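Local coordinates for Glyco_hydro_cc domain-containing protein (Pseudomonas viridiflava, PDB 6UAV) that probably hydrolyses internal beta-1,3-linkages of glucans, as an endo-beta-1,3-glucanase of subgroup II of glycoside hydrolase family 128, at residues T183-W188 / Y223-G228. Numbering follows the deposited sequence.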
ATOM      1  N   THR A 183      -2.924   1.034   0.322  1.00 10.99           N
ATOM      2  CA  THR A 183      -1.526   0.881   0.803  1.00 10.86           C
ATOM      3  C   THR A 183      -0.862   2.229   1.074  1.00 10.82           C
ATOM      4  O   THR A 183       0.285   2.261   1.498  1.00 10.23           O
ATOM      5  CB  THR A 183      -0.737   0.007  -0.180  1.00 10.90           C
ATOM      6  OG1 THR A 183      -0.864   0.594  -1.475  1.00 10.66           O
ATOM      7  CG2 THR A 183      -1.260  -1.406  -0.171  1.00 11.02           C
ATOM      8  N   GLU A 184      -1.564   3.314   0.802  1.00 10.90           N
ATOM      9  CA  GLU A 184      -1.195   4.666   1.265  1.00 10.91           C
ATOM     10  C   GLU A 184      -2.501   5.421   1.489  1.00 10.73           C
ATOM     11  O   GLU A 184      -3.373   5.497   0.570  1.00 10.54           O
ATOM     12  CB  GLU A 184      -0.384   5.521   0.286  1.00 10.84           C
ATOM     13  CG  GLU A 184       0.922   4.892  -0.149  1.00 11.46           C
ATOM     14  CD  GLU A 184       1.722   5.697  -1.129  1.00 11.22           C
ATOM     15  OE1 GLU A 184       1.469   6.930  -1.307  1.00 11.64           O
ATOM     16  OE2 GLU A 184       2.624   5.085  -1.796  1.00 12.30           O
ATOM     17  N   PHE A 185      -2.649   5.996   2.679  1.00 10.83           N
ATOM     18  CA  PHE A 185      -3.747   6.951   2.942  1.00 11.23           C
ATOM     19  C   PHE A 185      -3.398   7.864   4.098  1.00 11.82           C
ATOM     20  O   PHE A 185      -2.540   7.579   4.916  1.00 11.26           O
ATOM     21  CB  PHE A 185      -5.088   6.274   3.198  1.00 11.47           C
ATOM     22  CG  PHE A 185      -5.245   5.555   4.497  1.00 11.39           C
ATOM     23  CD1 PHE A 185      -4.486   4.450   4.796  1.00 11.25           C
ATOM     24  CD2 PHE A 185      -6.114   6.048   5.465  1.00 11.84           C
ATOM     25  CE1 PHE A 185      -4.616   3.784   6.005  1.00 11.43           C
ATOM     26  CE2 PHE A 185      -6.280   5.369   6.653  1.00 11.99           C
ATOM     27  CZ  PHE A 185      -5.513   4.259   6.931  1.00 12.15           C
ATOM     28  N   ALA A 186      -4.025   9.026   4.025  1.00 12.11           N
ATOM     29  CA  ALA A 186      -3.998  10.115   5.018  1.00 13.06           C
ATOM     30  C   ALA A 186      -4.940  11.148   4.436  1.00 13.70           C
ATOM     31  O   ALA A 186      -5.281  11.019   3.227  1.00 14.06           O
ATOM     32  CB  ALA A 186      -2.578  10.612   5.143  1.00 12.57           C
ATOM     33  N   ASN A 187      -5.313  12.190   5.170  1.00 13.45           N
ATOM     34  CA  ASN A 187      -6.018  13.293   4.497  1.00 13.61           C
ATOM     35  C   ASN A 187      -5.143  14.536   4.404  1.00 13.61           C
ATOM     36  O   ASN A 187      -4.852  15.143   5.434  1.00 14.40           O
ATOM     37  CB  ASN A 187      -7.335  13.618   5.191  1.00 14.49           C
ATOM     38  CG  ASN A 187      -8.267  14.415   4.298  1.00 14.95           C
ATOM     39  OD1 ASN A 187      -7.814  15.246   3.486  1.00 14.52           O
ATOM     40  ND2 ASN A 187      -9.561  14.124   4.425  1.00 14.86           N
ATOM     41  N   TRP A 188      -4.775  14.903   3.182  1.00 13.54           N
ATOM     42  CA  TRP A 188      -3.908  16.054   2.859  1.00 14.33           C
ATOM     43  C   TRP A 188      -4.697  17.132   2.143  1.00 14.81           C
ATOM     44  O   TRP A 188      -4.091  17.988   1.480  1.00 15.63           O
ATOM     45  CB  TRP A 188      -2.722  15.556   2.029  1.00 14.11           C
ATOM     46  CG  TRP A 188      -1.726  14.746   2.806  1.00 13.86           C
ATOM     47  CD1 TRP A 188      -1.861  14.146   4.031  1.00 14.24           C
ATOM     48  CD2 TRP A 188      -0.422  14.380   2.327  1.00 13.83           C
ATOM     49  NE1 TRP A 188      -0.704  13.472   4.366  1.00 13.91           N
ATOM     50  CE2 TRP A 188       0.206  13.632   3.344  1.00 13.57           C
ATOM     51  CE3 TRP A 188       0.282  14.684   1.154  1.00 14.25           C
ATOM     52  CZ2 TRP A 188       1.488  13.095   3.171  1.00 13.88           C
ATOM     53  CZ3 TRP A 188       1.580  14.226   1.025  1.00 14.51           C
ATOM     54  CH2 TRP A 188       2.164  13.438   2.014  1.00 14.28           C
ATOM     55  N   TYR A 223      -4.539  -2.101   5.117  1.00 11.84           N
ATOM     56  CA  TYR A 223      -4.295  -0.688   4.803  1.00 11.19           C
ATOM     57  C   TYR A 223      -2.983  -0.267   5.449  1.00 10.86           C
ATOM     58  O   TYR A 223      -2.554  -0.860   6.406  1.00 10.95           O
ATOM     59  CB  TYR A 223      -5.462   0.215   5.242  1.00 11.38           C
ATOM     60  CG  TYR A 223      -5.883   0.076   6.681  1.00 11.37           C
ATOM     61  CD1 TYR A 223      -5.183   0.706   7.694  1.00 11.38           C
ATOM     62  CD2 TYR A 223      -6.928  -0.733   7.047  1.00 12.23           C
ATOM     63  CE1 TYR A 223      -5.573   0.646   9.015  1.00 11.79           C
ATOM     64  CE2 TYR A 223      -7.283  -0.879   8.377  1.00 12.37           C
ATOM     65  CZ  TYR A 223      -6.570  -0.237   9.371  1.00 12.01           C
ATOM     66  OH  TYR A 223      -6.856  -0.359  10.698  1.00 13.29           O
ATOM     67  N   ALA A 224      -2.440   0.824   4.932  1.00 10.12           N
ATOM     68  CA  ALA A 224      -1.192   1.351   5.451  1.00 10.50           C
ATOM     69  C   ALA A 224      -1.229   2.863   5.437  1.00 10.77           C
ATOM     70  O   ALA A 224      -1.394   3.479   4.375  1.00 10.59           O
ATOM     71  CB  ALA A 224      -0.069   0.840   4.619  1.00 10.72           C
ATOM     72  N   TRP A 225      -1.016   3.403   6.626  1.00 11.29           N
ATOM     73  CA  TRP A 225      -0.970   4.865   6.815  1.00 11.40           C
ATOM     74  C   TRP A 225       0.319   5.435   6.229  1.00 10.99           C
ATOM     75  O   TRP A 225       1.440   4.889   6.488  1.00 10.97           O
ATOM     76  CB  TRP A 225      -1.138   5.218   8.300  1.00 12.54           C
ATOM     77  CG  TRP A 225      -1.169   6.688   8.569  1.00 12.70           C
ATOM     78  CD1 TRP A 225      -0.126   7.519   8.851  1.00 13.13           C
ATOM     79  CD2 TRP A 225      -2.333   7.515   8.497  1.00 13.07           C
ATOM     80  NE1 TRP A 225      -0.563   8.810   8.993  1.00 13.64           N
ATOM     81  CE2 TRP A 225      -1.931   8.831   8.803  1.00 13.52           C
ATOM     82  CE3 TRP A 225      -3.681   7.243   8.276  1.00 13.32           C
ATOM     83  CZ2 TRP A 225      -2.826   9.900   8.758  1.00 13.90           C
ATOM     84  CZ3 TRP A 225      -4.581   8.288   8.326  1.00 13.42           C
ATOM     85  CH2 TRP A 225      -4.153   9.596   8.538  1.00 13.63           C
ATOM     86  N   PHE A 226       0.206   6.599   5.610  1.00 11.06           N
ATOM     87  CA  PHE A 226       1.370   7.389   5.155  1.00 11.03           C
ATOM     88  C   PHE A 226       1.553   8.550   6.144  1.00 11.32           C
ATOM     89  O   PHE A 226       0.694   9.427   6.171  1.00 12.09           O
ATOM     90  CB  PHE A 226       1.178   7.886   3.726  1.00 11.66           C
ATOM     91  CG  PHE A 226       2.444   8.441   3.164  1.00 11.71           C
ATOM     92  CD1 PHE A 226       2.775   9.749   3.423  1.00 12.19           C
ATOM     93  CD2 PHE A 226       3.376   7.636   2.530  1.00 12.22           C
ATOM     94  CE1 PHE A 226       3.963  10.281   2.984  1.00 12.62           C
ATOM     95  CE2 PHE A 226       4.569   8.154   2.069  1.00 12.22           C
ATOM     96  CZ  PHE A 226       4.839   9.483   2.290  1.00 12.17           C
ATOM     97  N   THR A 227       2.613   8.559   6.978  1.00 11.78           N
ATOM     98  CA  THR A 227       3.758   7.645   6.991  1.00 11.90           C
ATOM     99  C   THR A 227       4.444   7.653   8.363  1.00 12.03           C
ATOM    100  O   THR A 227       3.906   8.239   9.329  1.00 12.41           O
ATOM    101  CB  THR A 227       4.795   8.054   5.933  1.00 12.38           C
ATOM    102  OG1 THR A 227       5.900   7.143   5.827  1.00 12.54           O
ATOM    103  CG2 THR A 227       5.332   9.452   6.191  1.00 12.77           C
ATOM    104  N   GLY A 228       5.599   6.995   8.484  1.00 12.74           N
ATOM    105  CA  GLY A 228       6.323   6.971   9.774  1.00 13.64           C
ATOM    106  C   GLY A 228       6.766   8.380  10.166  1.00 14.15           C
ATOM    107  O   GLY A 228       6.388   8.904  11.197  1.00 14.36           O
TER
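Parallel pairing of the last two strands of a TIM barrel, 180-185 and 220-225, neighbours in the barrel order, continues here into the loops at their C-terminal ends, the end at which TIM-barrel glycosidases carry their active sites. The good backbone link where the strands run into their loops is F226 N to F185 O at 3.0 Å, nearly straight at 174° and in the carbonyl plane. Its companion, F185 N to A224 O at 3.3 Å, is weak and bent, next to the corner the chain turns at E184.

Outside the barrel wall, toward helix 200-216, F185, Y223 and W225 form an aromatic cluster. The F185 ring takes the crowded position between N and carbonyl carbon (chi1 72°), which brings it across to the other strand. W225, with CG anti to its backbone N, presents an edge to one face of F185: planes meet at 78°, and W225 CE3 comes to 3.6 Å from F185 CE2. Y223 CD1 meets F185 CE1 obliquely. The six-membered ring of W225 also receives the CH of A186 over its face, the A186 CA lying 3.9 Å from the centroid, while A186 CB touches W225 CZ2. Helix 200-216 adds Q203 and M207 against W225, and V211 and L214 against Y223.

Further along, F226 turns its ring to W188, CD1 meeting W188 CZ2 at 3.6 Å in an oblique crossing. The F226-T227 peptide is cis, and T227 CB lies over the centre of the F226 ring. The E184 side chain leaves the backbone directed away from 223-228.

The chemistry is thus divided: one nearly straight backbone bond joins the chains where the strands run out, F185, Y223 and W225 line the side facing helix 200-216, and the buried E184 carboxylate is bonded by W31 N-H and Y162 OH, which would favour its charged form.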